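Local atomic coordinates of TOG array regulator of axonemal microtubules protein 1 (Mus musculus, PDB entry 5DN7), a protein that binds microtubules through its TOG regions, promotes their polymerisation, and takes part in building cilia and setting their length. Residues 194-197 / 198-201. Sequence-based numbering, arbitrary orientation.
Sequences SKRR and VRQA
The carbonyl oxygen of Lys195, at the N-cap position of helix 196-213, is gripped by two backbone amides of the first turn. Arg199 N reaches Lys195 O at 3.2 Å with a nearly straight N-H (162°), while Val198 N lies at 3.0 Å from Lys195 O but makes a weak, bent bond. The same i to i+4 pattern continues at the next two residues, Gln200 N bonding to Arg196 O at 2.9 Å and Ala201 N to Arg197 O.

Arg199 turns back over the start of the helix. Bent at its third torsion (chi3 -55°), the chain lays one guanidinium face over Arg196 CA, while NH1 hydrogen-bonds chiefly to the carbonyl oxygen of Asp193 and, at the guanidinium edge, more weakly to Ser194 O (3.1 Å). Long and rich in N-H groups, arginine suits this place, where carbonyls of the turn precede the helix. Shortened to an alanine here, the side chain would probably leave the Asp193 and Ser194 carbonyls without this donor and Arg196 CA without its guanidinium cover.

Arg196 sends its CG anti to the backbone N and runs alongside Gln200, pointing the same way. Its NH1 meets Gln200 OE1 in the guanidinium plane at 3.3 Å, a weak bond, with the amide turned 79° from that plane. The small, apolar Val198 and Ala201 suit the buried side: Val198 packs on Ala190, Ala201 on Val163 of helix 156-172, within a predicted HEAT repeat of the TOG 2 solenoid. The helix start thus divides its chemistry: aliphatic groups face the solenoid, Arg199 closes the preceding turn onto the helix, and Arg196 makes one weak bond to Gln200 on the more exposed side.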
ATOM      1  N   SER A 194       7.348 -18.197  -4.445  1.00 19.78           N
ATOM      2  CA  SER A 194       7.029 -19.538  -3.967  1.00 22.14           C
ATOM      3  C   SER A 194       5.533 -19.691  -3.710  1.00 26.75           C
ATOM      4  O   SER A 194       4.994 -20.800  -3.751  1.00 21.51           O
ATOM      5  CB  SER A 194       7.799 -19.850  -2.677  1.00 25.95           C
ATOM      6  OG  SER A 194       7.371 -19.005  -1.615  1.00 32.15           O
ATOM      7  N   LYS A 195       4.864 -18.571  -3.442  1.00 19.35           N
ATOM      8  CA  LYS A 195       3.460 -18.609  -3.067  1.00 19.09           C
ATOM      9  C   LYS A 195       2.517 -18.282  -4.227  1.00 18.41           C
ATOM     10  O   LYS A 195       2.611 -17.234  -4.870  1.00 17.45           O
ATOM     11  CB  LYS A 195       3.203 -17.660  -1.893  1.00 27.47           C
ATOM     12  CG  LYS A 195       4.085 -17.941  -0.687  1.00 31.85           C
ATOM     13  CD  LYS A 195       3.874 -19.354  -0.179  1.00 39.55           C
ATOM     14  CE  LYS A 195       2.448 -19.513   0.258  1.00 39.97           C
ATOM     15  NZ  LYS A 195       2.078 -20.945   0.368  1.00 43.70           N
ATOM     16  N   ARG A 196       1.580 -19.192  -4.451  1.00 20.77           N
ATOM     17  CA  ARG A 196       0.653 -19.117  -5.569  1.00 23.99           C
ATOM     18  C   ARG A 196      -0.083 -17.778  -5.681  1.00 18.56           C
ATOM     19  O   ARG A 196      -0.231 -17.259  -6.771  1.00 22.59           O
ATOM     20  CB  ARG A 196      -0.363 -20.266  -5.474  1.00 28.34           C
ATOM     21  CG  ARG A 196      -1.365 -20.264  -6.610  1.00 34.90           C
ATOM     22  CD  ARG A 196      -2.050 -21.605  -6.807  1.00 40.32           C
ATOM     23  NE  ARG A 196      -2.761 -22.051  -5.616  1.00 46.21           N
ATOM     24  CZ  ARG A 196      -3.874 -21.494  -5.145  1.00 47.95           C
ATOM     25  NH1 ARG A 196      -4.414 -20.440  -5.748  1.00 48.24           N
ATOM     26  NH2 ARG A 196      -4.444 -21.985  -4.053  1.00 51.39           N
ATOM     27  N   ARG A 197      -0.525 -17.225  -4.559  1.00 17.22           N
ATOM     28  CA  ARG A 197      -1.285 -15.974  -4.531  1.00 20.82           C
ATOM     29  C   ARG A 197      -0.488 -14.767  -5.012  1.00 22.53           C
ATOM     30  O   ARG A 197      -1.034 -13.813  -5.612  1.00 18.51           O
ATOM     31  CB  ARG A 197      -1.786 -15.710  -3.113  1.00 19.87           C
ATOM     32  CG  ARG A 197      -3.016 -16.506  -2.756  1.00 33.30           C
ATOM     33  CD  ARG A 197      -3.169 -16.688  -1.250  1.00 40.97           C
ATOM     34  NE  ARG A 197      -4.310 -17.548  -0.968  1.00 54.82           N
ATOM     35  CZ  ARG A 197      -4.633 -18.006   0.236  1.00 60.79           C
ATOM     36  NH1 ARG A 197      -3.899 -17.688   1.301  1.00 55.30           N
ATOM     37  NH2 ARG A 197      -5.701 -18.785   0.369  1.00 63.01           N
ATOM     38  N   VAL A 198       0.810 -14.809  -4.735  1.00 21.46           N
ATOM     39  CA  VAL A 198       1.681 -13.732  -5.148  1.00 18.15           C
ATOM     40  C   VAL A 198       1.829 -13.832  -6.652  1.00 14.85           C
ATOM     41  O   VAL A 198       1.732 -12.837  -7.345  1.00 15.07           O
ATOM     42  CB  VAL A 198       3.018 -13.794  -4.419  1.00 18.04           C
ATOM     43  CG1 VAL A 198       3.931 -12.645  -4.836  1.00 15.33           C
ATOM     44  CG2 VAL A 198       2.752 -13.766  -2.918  1.00 17.12           C
ATOM     45  N   ARG A 199       1.993 -15.046  -7.157  1.00 19.34           N
ATOM     46  CA  ARG A 199       2.131 -15.268  -8.598  1.00 18.69           C
ATOM     47  C   ARG A 199       0.855 -14.857  -9.351  1.00 15.59           C
ATOM     48  O   ARG A 199       0.923 -14.243 -10.416  1.00 16.54           O
ATOM     49  CB  ARG A 199       2.486 -16.740  -8.889  1.00 17.01           C
ATOM     50  CG  ARG A 199       3.821 -17.185  -8.316  1.00 17.57           C
ATOM     51  CD  ARG A 199       4.275 -18.540  -8.886  1.00 19.40           C
ATOM     52  NE  ARG A 199       3.290 -19.612  -8.719  1.00 19.55           N
ATOM     53  CZ  ARG A 199       3.267 -20.473  -7.703  1.00 24.81           C
ATOM     54  NH1 ARG A 199       4.170 -20.400  -6.732  1.00 26.87           N
ATOM     55  NH2 ARG A 199       2.330 -21.415  -7.646  1.00 23.39           N
ATOM     56  N   GLN A 200      -0.299 -15.202  -8.787  1.00 21.22           N
ATOM     57  CA  GLN A 200      -1.583 -14.837  -9.380  1.00 22.24           C
ATOM     58  C   GLN A 200      -1.751 -13.320  -9.416  1.00 18.46           C
ATOM     59  O   GLN A 200      -2.232 -12.763 -10.403  1.00 19.80           O
ATOM     60  CB  GLN A 200      -2.735 -15.475  -8.601  1.00 17.93           C
ATOM     61  CG  GLN A 200      -2.873 -16.973  -8.817  1.00 33.30           C
ATOM     62  CD  GLN A 200      -4.000 -17.577  -8.001  1.00 38.96           C
ATOM     63  OE1 GLN A 200      -4.665 -18.517  -8.439  1.00 45.27           O
ATOM     64  NE2 GLN A 200      -4.220 -17.040  -6.807  1.00 37.64           N
ATOM     65  N   ALA A 201      -1.344 -12.662  -8.336  1.00 16.10           N
ATOM     66  CA  ALA A 201      -1.356 -11.199  -8.267  1.00 15.24           C
ATOM     67  C   ALA A 201      -0.461 -10.603  -9.344  1.00 18.02           C
ATOM     68  O   ALA A 201      -0.856  -9.655 -10.036  1.00 15.20           O
ATOM     69  CB  ALA A 201      -0.927 -10.719  -6.896  1.00 14.82           C
TER